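PDB 5ICQ: methylocystis parvus OBBP MbnE from Methylocystis parvus OBBP, which probably binds the copper-chelating peptide methanobactin in the periplasm, as a solute-binding protein of family 5, and so serves its transport. Local coordinates for residues 72-77 with 216-221; 235-240 with 262-267; 328-333 with 489-494; 444-449 with 471-476. All blocks are in the same frame, centred on the assembly; numbering follows the deposited sequence.

Interaction 1. Residues 72-77 with 216-221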
loop_
_atom_site.group_PDB
_atom_site.type_symbol
_atom_site.label_atom_id
_atom_site.label_comp_id
_atom_site.label_asym_id
_atom_site.label_seq_id
_atom_site.Cartn_x
_atom_site.Cartn_y
_atom_site.Cartn_z
ATOM N N GLY A 72 13.993 -13.664 -2.205
ATOM C CA GLY A 72 13.020 -14.737 -2.126
ATOM C C GLY A 72 13.017 -15.644 -3.336
ATOM O O GLY A 72 14.072 -15.926 -3.916
ATOM N N THR A 73 11.837 -16.121 -3.728
ATOM C CA THR A 73 11.743 -17.099 -4.800
ATOM C C THR A 73 10.380 -16.966 -5.470
ATOM O O THR A 73 9.556 -16.135 -5.086
ATOM C CB THR A 73 11.966 -18.518 -4.266
ATOM O OG1 THR A 73 12.080 -19.433 -5.363
ATOM C CG2 THR A 73 10.809 -18.939 -3.373
ATOM N N PHE A 74 10.150 -17.797 -6.483
ATOM C CA PHE A 74 8.855 -17.844 -7.147
ATOM C C PHE A 74 8.677 -19.225 -7.754
ATOM O O PHE A 74 9.651 -19.914 -8.072
ATOM C CB PHE A 74 8.732 -16.763 -8.239
ATOM C CG PHE A 74 9.533 -17.060 -9.475
ATOM C CD1 PHE A 74 10.892 -16.783 -9.519
ATOM C CD2 PHE A 74 8.931 -17.621 -10.593
ATOM C CE1 PHE A 74 11.641 -17.051 -10.654
ATOM C CE2 PHE A 74 9.677 -17.899 -11.734
ATOM C CZ PHE A 74 11.032 -17.608 -11.765
ATOM N N ASP A 75 7.413 -19.619 -7.941
ATOM C CA ASP A 75 7.132 -20.881 -8.617
ATOM C C ASP A 75 5.943 -20.798 -9.570
ATOM O O ASP A 75 5.429 -21.848 -9.986
ATOM C CB ASP A 75 6.881 -21.995 -7.593
ATOM C CG ASP A 75 5.768 -21.655 -6.628
ATOM O OD1 ASP A 75 5.102 -20.624 -6.833
ATOM O OD2 ASP A 75 5.548 -22.424 -5.669
ATOM N N SER A 76 5.494 -19.600 -9.933
ATOM C CA SER A 76 4.322 -19.454 -10.780
ATOM C C SER A 76 4.434 -18.165 -11.578
ATOM O O SER A 76 5.026 -17.184 -11.118
ATOM C CB SER A 76 3.035 -19.426 -9.954
ATOM O OG SER A 76 1.894 -19.332 -10.792
ATOM N N LEU A 77 3.856 -18.179 -12.779
ATOM C CA LEU A 77 3.753 -16.979 -13.599
ATOM C C LEU A 77 2.320 -16.460 -13.659
ATOM O O LEU A 77 1.967 -15.718 -14.584
ATOM C CB LEU A 77 4.297 -17.250 -15.003
ATOM C CG LEU A 77 5.760 -17.684 -15.018
ATOM C CD1 LEU A 77 6.269 -17.912 -16.438
ATOM C CD2 LEU A 77 6.624 -16.656 -14.289
ATOM N N ALA A 216 -0.145 -23.593 -9.694
ATOM C CA ALA A 216 1.106 -22.880 -9.936
ATOM C C ALA A 216 1.655 -23.323 -11.289
ATOM O O ALA A 216 1.900 -24.515 -11.503
ATOM C CB ALA A 216 2.109 -23.161 -8.818
ATOM N N THR A 217 1.822 -22.380 -12.210
ATOM C CA THR A 217 2.152 -22.689 -13.594
ATOM C C THR A 217 3.411 -21.943 -14.011
ATOM O O THR A 217 3.557 -20.756 -13.720
ATOM C CB THR A 217 0.996 -22.301 -14.527
ATOM O OG1 THR A 217 0.656 -20.924 -14.312
ATOM C CG2 THR A 217 -0.236 -23.154 -14.236
ATOM N N LEU A 218 4.309 -22.636 -14.707
ATOM C CA LEU A 218 5.489 -22.007 -15.277
ATOM C C LEU A 218 5.426 -21.901 -16.792
ATOM O O LEU A 218 6.391 -21.436 -17.404
ATOM C CB LEU A 218 6.756 -22.769 -14.864
ATOM C CG LEU A 218 6.971 -22.819 -13.351
ATOM C CD1 LEU A 218 8.004 -23.872 -12.989
ATOM C CD2 LEU A 218 7.372 -21.440 -12.821
ATOM N N ALA A 219 4.331 -22.335 -17.414
ATOM C CA ALA A 219 4.164 -22.104 -18.842
ATOM C C ALA A 219 4.172 -20.606 -19.113
ATOM O O ALA A 219 3.668 -19.815 -18.316
ATOM C CB ALA A 219 2.863 -22.730 -19.343
ATOM N N LYS A 220 4.779 -20.218 -20.218
ATOM C CA LYS A 220 4.859 -18.804 -20.548
ATOM C C LYS A 220 3.465 -18.266 -20.853
ATOM O O LYS A 220 2.841 -18.701 -21.830
ATOM C CB LYS A 220 5.805 -18.603 -21.717
ATOM C CG LYS A 220 7.204 -19.138 -21.426
ATOM C CD LYS A 220 8.089 -19.069 -22.661
ATOM C CE LYS A 220 9.416 -19.756 -22.421
ATOM N NZ LYS A 220 10.192 -19.833 -23.685
ATOM N N PRO A 221 2.939 -17.347 -20.054
ATOM C CA PRO A 221 1.567 -16.879 -20.254
ATOM C C PRO A 221 1.463 -15.868 -21.384
ATOM O O PRO A 221 2.386 -15.097 -21.655
ATOM C CB PRO A 221 1.235 -16.221 -18.913
ATOM C CG PRO A 221 2.569 -15.637 -18.492
ATOM C CD PRO A 221 3.606 -16.648 -18.940
#

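Interaction 2. Residues 235-240 with 262-267. With SO4 (sulfate ion), chain B.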
loop_
_atom_site.group_PDB
_atom_site.type_symbol
_atom_site.label_atom_id
_atom_site.label_comp_id
_atom_site.label_asym_id
_atom_site.label_seq_id
_atom_site.Cartn_x
_atom_site.Cartn_y
_atom_site.Cartn_z
ATOM N N GLY A 235 12.224 -20.232 -9.519
ATOM C CA GLY A 235 12.976 -19.798 -8.361
ATOM C C GLY A 235 14.301 -19.136 -8.655
ATOM O O GLY A 235 15.033 -18.809 -7.713
ATOM N N ALA A 236 14.639 -18.924 -9.925
ATOM C CA ALA A 236 15.950 -18.406 -10.291
ATOM C C ALA A 236 15.839 -17.140 -11.124
ATOM O O ALA A 236 16.377 -16.101 -10.724
ATOM C CB ALA A 236 16.756 -19.472 -11.042
ATOM N N ARG A 237 15.160 -17.186 -12.269
ATOM C CA ARG A 237 15.124 -16.007 -13.123
ATOM C C ARG A 237 13.884 -16.034 -14.002
ATOM O O ARG A 237 13.364 -17.098 -14.345
ATOM C CB ARG A 237 16.391 -15.887 -13.985
ATOM C CG ARG A 237 16.568 -16.949 -15.055
ATOM C CD ARG A 237 16.133 -16.446 -16.435
ATOM N NE ARG A 237 17.054 -15.444 -16.965
ATOM C CZ ARG A 237 17.769 -15.586 -18.076
ATOM N NH1 ARG A 237 17.678 -16.692 -18.808
ATOM N NH2 ARG A 237 18.569 -14.607 -18.466
ATOM N N LEU A 238 13.420 -14.835 -14.339
ATOM C CA LEU A 238 12.385 -14.615 -15.342
ATOM C C LEU A 238 12.949 -13.615 -16.339
ATOM O O LEU A 238 13.376 -12.526 -15.943
ATOM C CB LEU A 238 11.106 -14.085 -14.689
ATOM C CG LEU A 238 10.002 -13.617 -15.636
ATOM C CD1 LEU A 238 9.525 -14.791 -16.473
ATOM C CD2 LEU A 238 8.840 -12.981 -14.856
ATOM N N LEU A 239 13.008 -13.993 -17.612
ATOM C CA LEU A 239 13.531 -13.117 -18.656
ATOM C C LEU A 239 12.386 -12.617 -19.526
ATOM O O LEU A 239 11.656 -13.414 -20.131
ATOM C CB LEU A 239 14.576 -13.824 -19.518
ATOM C CG LEU A 239 15.154 -12.962 -20.655
ATOM C CD1 LEU A 239 15.989 -11.797 -20.116
ATOM C CD2 LEU A 239 15.972 -13.803 -21.638
ATOM N N LEU A 240 12.239 -11.301 -19.587
ATOM C CA LEU A 240 11.269 -10.641 -20.445
ATOM C C LEU A 240 11.989 -10.057 -21.648
ATOM O O LEU A 240 13.083 -9.508 -21.518
ATOM C CB LEU A 240 10.552 -9.520 -19.694
ATOM C CG LEU A 240 9.887 -9.924 -18.385
ATOM C CD1 LEU A 240 9.158 -8.729 -17.798
ATOM C CD2 LEU A 240 8.942 -11.099 -18.623
ATOM N N GLU A 262 15.256 -5.953 -22.986
ATOM C CA GLU A 262 15.113 -7.154 -22.180
ATOM C C GLU A 262 15.169 -6.775 -20.714
ATOM O O GLU A 262 15.890 -5.852 -20.328
ATOM C CB GLU A 262 16.229 -8.181 -22.458
ATOM C CG GLU A 262 16.108 -8.906 -23.787
ATOM C CD GLU A 262 17.415 -9.538 -24.221
ATOM O OE1 GLU A 262 17.699 -9.530 -25.436
ATOM O OE2 GLU A 262 18.163 -10.029 -23.347
ATOM N N ILE A 263 14.418 -7.509 -19.898
ATOM C CA ILE A 263 14.439 -7.349 -18.450
ATOM C C ILE A 263 14.680 -8.723 -17.844
ATOM O O ILE A 263 13.869 -9.635 -18.044
ATOM C CB ILE A 263 13.132 -6.764 -17.904
ATOM C CG1 ILE A 263 12.832 -5.418 -18.576
ATOM C CG2 ILE A 263 13.237 -6.633 -16.369
ATOM C CD1 ILE A 263 11.408 -4.961 -18.383
ATOM N N ASP A 264 15.770 -8.866 -17.095
ATOM C CA ASP A 264 16.119 -10.135 -16.457
ATOM C C ASP A 264 15.889 -9.999 -14.959
ATOM O O ASP A 264 16.627 -9.280 -14.272
ATOM C CB ASP A 264 17.564 -10.517 -16.764
ATOM C CG ASP A 264 17.933 -11.898 -16.220
ATOM O OD1 ASP A 264 17.019 -12.725 -16.001
ATOM O OD2 ASP A 264 19.137 -12.156 -16.016
ATOM N N LEU A 265 14.853 -10.670 -14.457
ATOM C CA LEU A 265 14.496 -10.626 -13.042
ATOM C C LEU A 265 15.122 -11.835 -12.359
ATOM O O LEU A 265 14.686 -12.969 -12.580
ATOM C CB LEU A 265 12.980 -10.623 -12.846
ATOM C CG LEU A 265 12.236 -9.406 -13.416
ATOM C CD1 LEU A 265 11.709 -9.695 -14.815
ATOM C CD2 LEU A 265 11.104 -8.963 -12.500
ATOM N N GLN A 266 16.127 -11.595 -11.523
ATOM C CA GLN A 266 16.847 -12.661 -10.832
ATOM C C GLN A 266 16.477 -12.671 -9.357
ATOM O O GLN A 266 16.404 -11.615 -8.721
ATOM C CB GLN A 266 18.359 -12.489 -10.961
ATOM C CG GLN A 266 18.879 -12.349 -12.371
ATOM C CD GLN A 266 20.374 -12.093 -12.381
ATOM O OE1 GLN A 266 21.062 -12.396 -11.411
ATOM N NE2 GLN A 266 20.880 -11.534 -13.473
ATOM N N TYR A 267 16.271 -13.870 -8.814
ATOM C CA TYR A 267 15.848 -14.046 -7.434
ATOM C C TYR A 267 17.013 -14.537 -6.584
ATOM O O TYR A 267 17.816 -15.363 -7.030
ATOM C CB TYR A 267 14.659 -15.014 -7.348
ATOM C CG TYR A 267 13.353 -14.331 -7.701
ATOM C CD1 TYR A 267 13.029 -14.042 -9.025
ATOM C CD2 TYR A 267 12.463 -13.947 -6.712
ATOM C CE1 TYR A 267 11.850 -13.403 -9.348
ATOM C CE2 TYR A 267 11.275 -13.303 -7.026
ATOM C CZ TYR A 267 10.976 -13.042 -8.352
ATOM O OH TYR A 267 9.800 -12.407 -8.668
HETATM S S SO4 B . 20.550 -15.469 -21.428
HETATM O O1 SO4 B . 19.588 -16.239 -22.205
HETATM O O2 SO4 B . 20.843 -16.135 -20.164
HETATM O O3 SO4 B . 21.797 -15.319 -22.175
HETATM O O4 SO4 B . 19.978 -14.157 -21.167
#

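Interaction 3. Residues 328-333 with 489-494. With SO4 (sulfate ion), chain C.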
loop_
_atom_site.group_PDB
_atom_site.type_symbol
_atom_site.label_atom_id
_atom_site.label_comp_id
_atom_site.label_asym_id
_atom_site.label_seq_id
_atom_site.Cartn_x
_atom_site.Cartn_y
_atom_site.Cartn_z
ATOM N N THR A 328 -8.591 -3.919 22.100
ATOM C CA THR A 328 -9.597 -3.242 22.913
ATOM C C THR A 328 -10.775 -4.148 23.241
ATOM O O THR A 328 -11.680 -3.715 23.960
ATOM C CB THR A 328 -10.123 -1.976 22.229
ATOM O OG1 THR A 328 -10.937 -2.322 21.090
ATOM C CG2 THR A 328 -8.948 -1.127 21.726
ATOM N N ARG A 329 -10.795 -5.381 22.729
ATOM C CA ARG A 329 -11.830 -6.334 23.122
ATOM C C ARG A 329 -11.631 -6.824 24.545
ATOM O O ARG A 329 -12.571 -7.362 25.148
ATOM C CB ARG A 329 -11.836 -7.554 22.188
ATOM C CG ARG A 329 -11.945 -7.221 20.700
ATOM C CD ARG A 329 -11.638 -8.457 19.859
ATOM N NE ARG A 329 -11.481 -8.134 18.432
ATOM C CZ ARG A 329 -10.350 -7.689 17.893
ATOM N NH1 ARG A 329 -9.283 -7.493 18.661
ATOM N NH2 ARG A 329 -10.281 -7.429 16.594
ATOM N N ARG A 330 -10.425 -6.692 25.076
ATOM C CA ARG A 330 -10.114 -7.198 26.406
ATOM C C ARG A 330 -10.208 -6.076 27.433
ATOM O O ARG A 330 -9.791 -4.946 27.173
ATOM C CB ARG A 330 -8.727 -7.853 26.413
ATOM C CG ARG A 330 -8.678 -9.101 25.514
ATOM C CD ARG A 330 -7.342 -9.840 25.565
ATOM N NE ARG A 330 -7.449 -11.152 24.923
ATOM C CZ ARG A 330 -6.459 -12.039 24.829
ATOM N NH1 ARG A 330 -5.257 -11.772 25.334
ATOM N NH2 ARG A 330 -6.672 -13.206 24.231
ATOM N N ALA A 331 -10.762 -6.404 28.610
ATOM C CA ALA A 331 -11.142 -5.381 29.581
ATOM C C ALA A 331 -9.982 -4.464 29.948
ATOM O O ALA A 331 -10.184 -3.266 30.176
ATOM C CB ALA A 331 -11.711 -6.051 30.837
ATOM N N LEU A 332 -8.757 -4.986 29.982
ATOM C CA LEU A 332 -7.633 -4.160 30.409
ATOM C C LEU A 332 -7.354 -2.994 29.467
ATOM O O LEU A 332 -6.736 -2.014 29.899
ATOM C CB LEU A 332 -6.369 -5.008 30.558
ATOM C CG LEU A 332 -5.548 -5.290 29.304
ATOM C CD1 LEU A 332 -4.264 -6.027 29.702
ATOM C CD2 LEU A 332 -6.328 -6.126 28.297
ATOM N N PHE A 333 -7.789 -3.065 28.202
ATOM C CA PHE A 333 -7.522 -2.004 27.227
ATOM C C PHE A 333 -8.804 -1.349 26.707
ATOM O O PHE A 333 -8.812 -0.782 25.609
ATOM C CB PHE A 333 -6.687 -2.540 26.059
ATOM C CG PHE A 333 -5.240 -2.811 26.410
ATOM C CD1 PHE A 333 -4.558 -1.993 27.307
ATOM C CD2 PHE A 333 -4.561 -3.892 25.849
ATOM C CE1 PHE A 333 -3.226 -2.232 27.632
ATOM C CE2 PHE A 333 -3.219 -4.141 26.167
ATOM C CZ PHE A 333 -2.550 -3.306 27.058
ATOM N N LYS A 489 -7.241 -15.126 15.453
ATOM C CA LYS A 489 -8.234 -15.272 16.504
ATOM C C LYS A 489 -8.242 -14.106 17.484
ATOM O O LYS A 489 -9.048 -14.119 18.423
ATOM C CB LYS A 489 -7.994 -16.583 17.261
ATOM C CG LYS A 489 -8.085 -17.810 16.359
ATOM C CD LYS A 489 -7.907 -19.112 17.138
ATOM C CE LYS A 489 -8.291 -20.324 16.281
ATOM N NZ LYS A 489 -8.101 -21.623 16.997
ATOM N N PHE A 490 -7.376 -13.106 17.280
ATOM C CA PHE A 490 -7.228 -11.971 18.196
ATOM C C PHE A 490 -6.853 -12.433 19.606
ATOM O O PHE A 490 -7.305 -11.870 20.610
ATOM C CB PHE A 490 -8.497 -11.103 18.212
ATOM C CG PHE A 490 -8.973 -10.702 16.824
ATOM C CD1 PHE A 490 -8.138 -10.010 15.956
ATOM C CD2 PHE A 490 -10.259 -11.023 16.396
ATOM C CE1 PHE A 490 -8.572 -9.632 14.671
ATOM C CE2 PHE A 490 -10.707 -10.653 15.116
ATOM C CZ PHE A 490 -9.855 -9.969 14.247
ATOM N N ASP A 491 -5.996 -13.453 19.686
ATOM C CA ASP A 491 -5.556 -13.987 20.975
ATOM C C ASP A 491 -4.236 -13.320 21.371
ATOM O O ASP A 491 -3.149 -13.911 21.343
ATOM C CB ASP A 491 -5.432 -15.503 20.915
ATOM C CG ASP A 491 -4.953 -16.099 22.225
ATOM O OD1 ASP A 491 -5.055 -15.417 23.278
ATOM O OD2 ASP A 491 -4.460 -17.243 22.199
ATOM N N PHE A 492 -4.357 -12.048 21.744
ATOM C CA PHE A 492 -3.210 -11.258 22.181
ATOM C C PHE A 492 -3.729 -10.090 23.012
ATOM O O PHE A 492 -4.897 -9.699 22.899
ATOM C CB PHE A 492 -2.376 -10.761 20.984
ATOM C CG PHE A 492 -3.167 -9.921 19.994
ATOM C CD1 PHE A 492 -3.353 -8.558 20.209
ATOM C CD2 PHE A 492 -3.717 -10.501 18.855
ATOM C CE1 PHE A 492 -4.098 -7.790 19.317
ATOM C CE2 PHE A 492 -4.454 -9.734 17.946
ATOM C CZ PHE A 492 -4.643 -8.380 18.183
ATOM N N ASP A 493 -2.854 -9.567 23.884
ATOM C CA ASP A 493 -3.139 -8.292 24.546
ATOM C C ASP A 493 -2.706 -7.129 23.667
ATOM O O ASP A 493 -3.439 -6.140 23.516
ATOM C CB ASP A 493 -2.407 -8.188 25.895
ATOM C CG ASP A 493 -2.864 -9.220 26.913
ATOM O OD1 ASP A 493 -4.050 -9.632 26.891
ATOM O OD2 ASP A 493 -2.019 -9.603 27.756
ATOM N N MET A 494 -1.507 -7.242 23.096
ATOM C CA MET A 494 -0.905 -6.231 22.241
ATOM C C MET A 494 -0.027 -6.938 21.220
ATOM O O MET A 494 0.588 -7.964 21.523
ATOM C CB MET A 494 -0.061 -5.240 23.062
ATOM C CG MET A 494 0.687 -4.190 22.214
ATOM S SD MET A 494 1.513 -2.964 23.260
ATOM C CE MET A 494 0.113 -1.998 23.807
HETATM S S SO4 C . -11.431 -10.143 29.171
HETATM O O1 SO4 C . -11.536 -11.093 28.063
HETATM O O2 SO4 C . -12.073 -10.698 30.363
HETATM O O3 SO4 C . -10.018 -9.900 29.455
HETATM O O4 SO4 C . -12.098 -8.893 28.811
HETATM O O HOH W 1 -3.226 -13.698 24.795
#

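Interaction 4. Residues 444-449 with 471-476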
loop_
_atom_site.group_PDB
_atom_site.type_symbol
_atom_site.label_atom_id
_atom_site.label_comp_id
_atom_site.label_asym_id
_atom_site.label_seq_id
_atom_site.Cartn_x
_atom_site.Cartn_y
_atom_site.Cartn_z
ATOM N N PHE A 444 -1.421 -4.304 37.184
ATOM C CA PHE A 444 -1.625 -4.270 35.737
ATOM C C PHE A 444 -0.488 -5.024 35.056
ATOM O O PHE A 444 0.693 -4.710 35.274
ATOM C CB PHE A 444 -1.702 -2.831 35.217
ATOM C CG PHE A 444 -2.375 -2.719 33.871
ATOM C CD1 PHE A 444 -1.736 -3.159 32.718
ATOM C CD2 PHE A 444 -3.668 -2.219 33.766
ATOM C CE1 PHE A 444 -2.353 -3.081 31.480
ATOM C CE2 PHE A 444 -4.300 -2.139 32.526
ATOM C CZ PHE A 444 -3.637 -2.571 31.383
ATOM N N SER A 445 -0.834 -6.025 34.244
ATOM C CA SER A 445 0.189 -6.713 33.469
ATOM C C SER A 445 -0.411 -7.230 32.168
ATOM O O SER A 445 -1.604 -7.532 32.089
ATOM C CB SER A 445 0.837 -7.856 34.265
ATOM O OG SER A 445 0.007 -8.981 34.324
ATOM N N PHE A 446 0.429 -7.310 31.140
ATOM C CA PHE A 446 -0.041 -7.757 29.835
ATOM C C PHE A 446 1.138 -8.276 29.032
ATOM O O PHE A 446 2.298 -8.135 29.423
ATOM C CB PHE A 446 -0.788 -6.642 29.083
ATOM C CG PHE A 446 0.091 -5.522 28.536
ATOM C CD1 PHE A 446 0.457 -4.451 29.336
ATOM C CD2 PHE A 446 0.493 -5.520 27.201
ATOM C CE1 PHE A 446 1.228 -3.408 28.829
ATOM C CE2 PHE A 446 1.279 -4.481 26.681
ATOM C CZ PHE A 446 1.642 -3.419 27.496
ATOM N N GLU A 447 0.824 -8.877 27.892
ATOM C CA GLU A 447 1.828 -9.499 27.045
ATOM C C GLU A 447 1.829 -8.833 25.678
ATOM O O GLU A 447 0.761 -8.589 25.106
ATOM C CB GLU A 447 1.532 -10.991 26.899
ATOM C CG GLU A 447 2.384 -11.692 25.858
ATOM C CD GLU A 447 1.809 -13.056 25.504
ATOM O OE1 GLU A 447 2.236 -14.063 26.090
ATOM O OE2 GLU A 447 0.905 -13.105 24.653
ATOM N N ILE A 448 3.021 -8.547 25.147
ATOM C CA ILE A 448 3.179 -8.132 23.750
ATOM C C ILE A 448 3.641 -9.340 22.956
ATOM O O ILE A 448 4.742 -9.854 23.186
ATOM C CB ILE A 448 4.194 -6.986 23.594
ATOM C CG1 ILE A 448 3.793 -5.770 24.435
ATOM C CG2 ILE A 448 4.335 -6.602 22.093
ATOM C CD1 ILE A 448 4.842 -4.639 24.403
ATOM N N MET A 449 2.832 -9.782 21.999
ATOM C CA MET A 449 3.218 -10.904 21.154
ATOM C C MET A 449 4.016 -10.379 19.966
ATOM O O MET A 449 3.574 -9.450 19.286
ATOM C CB MET A 449 1.979 -11.669 20.675
ATOM C CG MET A 449 2.289 -12.767 19.685
ATOM S SD MET A 449 0.795 -13.674 19.162
ATOM C CE MET A 449 -0.002 -12.486 18.080
ATOM N N VAL A 471 3.923 -0.999 35.434
ATOM C CA VAL A 471 3.189 -1.896 34.544
ATOM C C VAL A 471 4.099 -3.056 34.166
ATOM O O VAL A 471 5.212 -2.841 33.674
ATOM C CB VAL A 471 2.693 -1.157 33.288
ATOM C CG1 VAL A 471 2.130 -2.155 32.269
ATOM C CG2 VAL A 471 1.643 -0.118 33.672
ATOM N N GLU A 472 3.626 -4.279 34.391
ATOM C CA GLU A 472 4.381 -5.482 34.061
ATOM C C GLU A 472 4.079 -5.882 32.618
ATOM O O GLU A 472 2.920 -6.094 32.264
ATOM C CB GLU A 472 4.019 -6.610 35.023
ATOM C CG GLU A 472 4.617 -7.963 34.651
ATOM C CD GLU A 472 4.212 -9.044 35.631
ATOM O OE1 GLU A 472 4.456 -8.866 36.844
ATOM O OE2 GLU A 472 3.631 -10.056 35.193
ATOM N N VAL A 473 5.112 -5.970 31.782
ATOM C CA VAL A 473 4.928 -6.278 30.363
ATOM C C VAL A 473 5.781 -7.487 30.013
ATOM O O VAL A 473 7.009 -7.435 30.124
ATOM C CB VAL A 473 5.299 -5.092 29.462
ATOM C CG1 VAL A 473 4.963 -5.423 27.997
ATOM C CG2 VAL A 473 4.591 -3.803 29.926
ATOM N N ARG A 474 5.144 -8.563 29.568
ATOM C CA ARG A 474 5.871 -9.731 29.100
ATOM C C ARG A 474 5.961 -9.705 27.578
ATOM O O ARG A 474 4.941 -9.576 26.895
ATOM C CB ARG A 474 5.170 -11.002 29.583
ATOM C CG ARG A 474 4.990 -11.009 31.096
ATOM C CD ARG A 474 3.833 -11.882 31.562
ATOM N NE ARG A 474 2.567 -11.152 31.650
ATOM C CZ ARG A 474 1.452 -11.515 31.022
ATOM N NH1 ARG A 474 1.443 -12.597 30.256
ATOM N NH2 ARG A 474 0.344 -10.806 31.163
ATOM N N VAL A 475 7.175 -9.830 27.049
ATOM C CA VAL A 475 7.398 -9.833 25.603
ATOM C C VAL A 475 7.638 -11.278 25.193
ATOM O O VAL A 475 8.599 -11.906 25.661
ATOM C CB VAL A 475 8.586 -8.937 25.212
ATOM C CG1 VAL A 475 8.863 -9.004 23.694
ATOM C CG2 VAL A 475 8.319 -7.500 25.637
ATOM N N ARG A 476 6.770 -11.829 24.343
ATOM C CA ARG A 476 6.909 -13.231 23.953
ATOM C C ARG A 476 7.002 -13.372 22.442
ATOM O O ARG A 476 6.065 -13.020 21.710
ATOM C CB ARG A 476 5.769 -14.091 24.510
ATOM C CG ARG A 476 5.715 -14.104 26.043
ATOM C CD ARG A 476 7.089 -14.346 26.711
ATOM N NE ARG A 476 7.028 -14.182 28.173
ATOM C CZ ARG A 476 7.956 -13.606 28.938
ATOM N NH1 ARG A 476 9.074 -13.095 28.403
ATOM N NH2 ARG A 476 7.753 -13.518 30.248
#

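Interaction 1. Residues 72-77 with 216-221
With CG beside the backbone N and anti to the carbonyl carbon (chi1 -60°), Leu77 points CD1 at the 216-221 backbone, near Leu218 O and Ala219 O, while Ser76, its OG anti to the backbone N (chi1 -178°), faces Thr217. Leu77 CD1 lies 3.7 Å from Leu218 O and 3.9 Å from Pro221 CD, wedged between backbone carbonyls and the proline ring. One firm hydrogen bond ties the loops: Leu77 N donates to Thr217 O at 2.8 Å, with an N-H...O angle of 155°. The bond from Thr217 N to Ser76 OG is weak at 3.4 Å, and OG is also hydrogen-bonded to Asn78 N. Leu218 reaches back over the other loop, its CD2 3.5 Å from Asp75 O. Neither segment is helix or strand, so this is loop-to-loop packing. The 72-77 loop leaves strand 65-71, and the loop holding 216-221 leads toward strand 227-233, on which Pro221 rests at Val229 and Phe74 at Val232.

Interaction 2. Residues 235-240 with 262-267
Arg237 NE meets Asp264 OD1 at 2.9 Å in a salt bridge across neighbouring strands. The oxygen lies near the guanidinium plane, yet the donor comes from above the carboxylate; one N-H, that of NE, is bonded to this group, whose plane stands 73° from the guanidinium. Arg237 NH2 holds the sulfate, probably from the crystallisation liquor, through O4 at 3.1 Å and O2 at 3.2 Å; Arg65 binds the same ion, and Asp231 pairs with Arg237 NH1. With an alanine here, Asp264 and Asp231 would probably lose their cationic partner, and the sulfate one of its arginines. A second shell helps to position these groups: Leu239 CB sits 3.9 Å above the guanidinium centre, and Gln266 NE2 donates a hydrogen bond to Asp264 OD2 at 3.1 Å. On the reverse face, Leu240 CG packs against Leu265 CD1 at 4.0 Å, beside Leu238 and Ile263. Between the two faces, paired backbone bonds join Leu238 with Leu265 and Leu240 with Ile263, and Tyr267 N bonds Ala236 O. Strand axes 4.7 Å apart running at 173° identify an antiparallel pair inside a mixed four-stranded sheet, with a classic beta bulge where Ala236 and Arg237 both face Gln233.

Interaction 3. Residues 328-333 with 489-494
A salt-bridge network joins two loops here: Arg330 reaches from 328-333 to Asp491 and Asp493, just past the Schellman motif at Phe490 that ends helix 480-489. The Arg330 chain is extended from CG to NE, placing NH1 2.9 Å from Asp493 OD1 and NH2 2.9 Å from Asp491 OD1, both oxygens near the guanidinium plane. Asp491 is met on its anti side, Asp493 from above its carboxylate. A water bridges NH1 and Asp491 OD1, while Phe492 O lies over one guanidinium face. Replacing Arg330 with a leucine would probably leave both aspartates without the cation that joins them, and the bridging water without its NH1 donor. Arg329 instead stacks flat on Phe490, its CZ 3.7 Å from the ring centroid and the planes 12° apart, a cation-pi contact; Ala518 O accepts from its NH2. The Phe333 ring turns its edge to Asp493 O, CE2 at 3.3 Å. Phe333 also packs on helix 336-343, and Asp493 leads into strand 494-498, which begins at Met494, beside Phe446 of strand 442-450.

Interaction 4. Residues 444-449 with 471-476
Five backbone hydrogen bonds zip 444-449 to 471-476. Glu472 N to Phe444 O, Phe446 N to Glu472 O, Arg474 N to Phe446 O, Ile448 N to Arg474 O and Arg476 N to Ile448 O follow the parallel pattern, in which every second residue of each strand uses both its N and its O; the shortest, Ile448 N to Arg474 O, measures 2.8 Å. Apolar contacts fill the face bearing Phe446, Ile448, Val473 and Val475. Val473 CG1 lies over the Phe446 ring, 4.2 Å from its centroid and 23° off the normal, a CH-pi contact, while Val471 CG1 comes to the ring's edge, 3.8 Å from Phe446 CE1. Phe446 CG lies between the backbone N and the carbonyl carbon (chi1 73°), which sets the ring with a face to Val473 and an edge to Val471. Ile448 CD1 touches Val473 CG1 at 3.7 Å. The two strands, inclined by 24°, are the flanks of a beta-alpha-beta crossover whose helix 453-467 packs on this apolar face, Ala459 meeting Ile448 and Val475. The reverse face is mostly polar and charged, with Met449 at one end. There the Arg474 guanidinium lies against the Phe446 backbone, NH2 3.3 Å from Phe446 CA, and one of its faces takes Glu447 CB, 3.7 Å from Arg474 NH1. Glu447 OE1 touches the aliphatic Arg476 CG at 3.5 Å, whereas its OE2 forms a salt bridge with Arg486.

The four contacts fall into two neighbouring pairs. Interactions 1 and 2 have centres 11 Å apart and meet where Phe74 packs on Tyr267 and on Gly235; interaction 1 supplies loops around the mixed four-stranded sheet to which both strands of interaction 2 belong. Interactions 3 and 4, centres 12 Å apart, touch through Met494 and Asp493 bonding to backbone N atoms of strand 442-450 in the mixed eight-stranded sheet. Along the chain, 1 precedes 2, both precede 3, and 4 is nested within the loop that 3 closes. The pairs lie 40 to 45 Å apart between centres, consistent with separate lobes of a solute-binding protein.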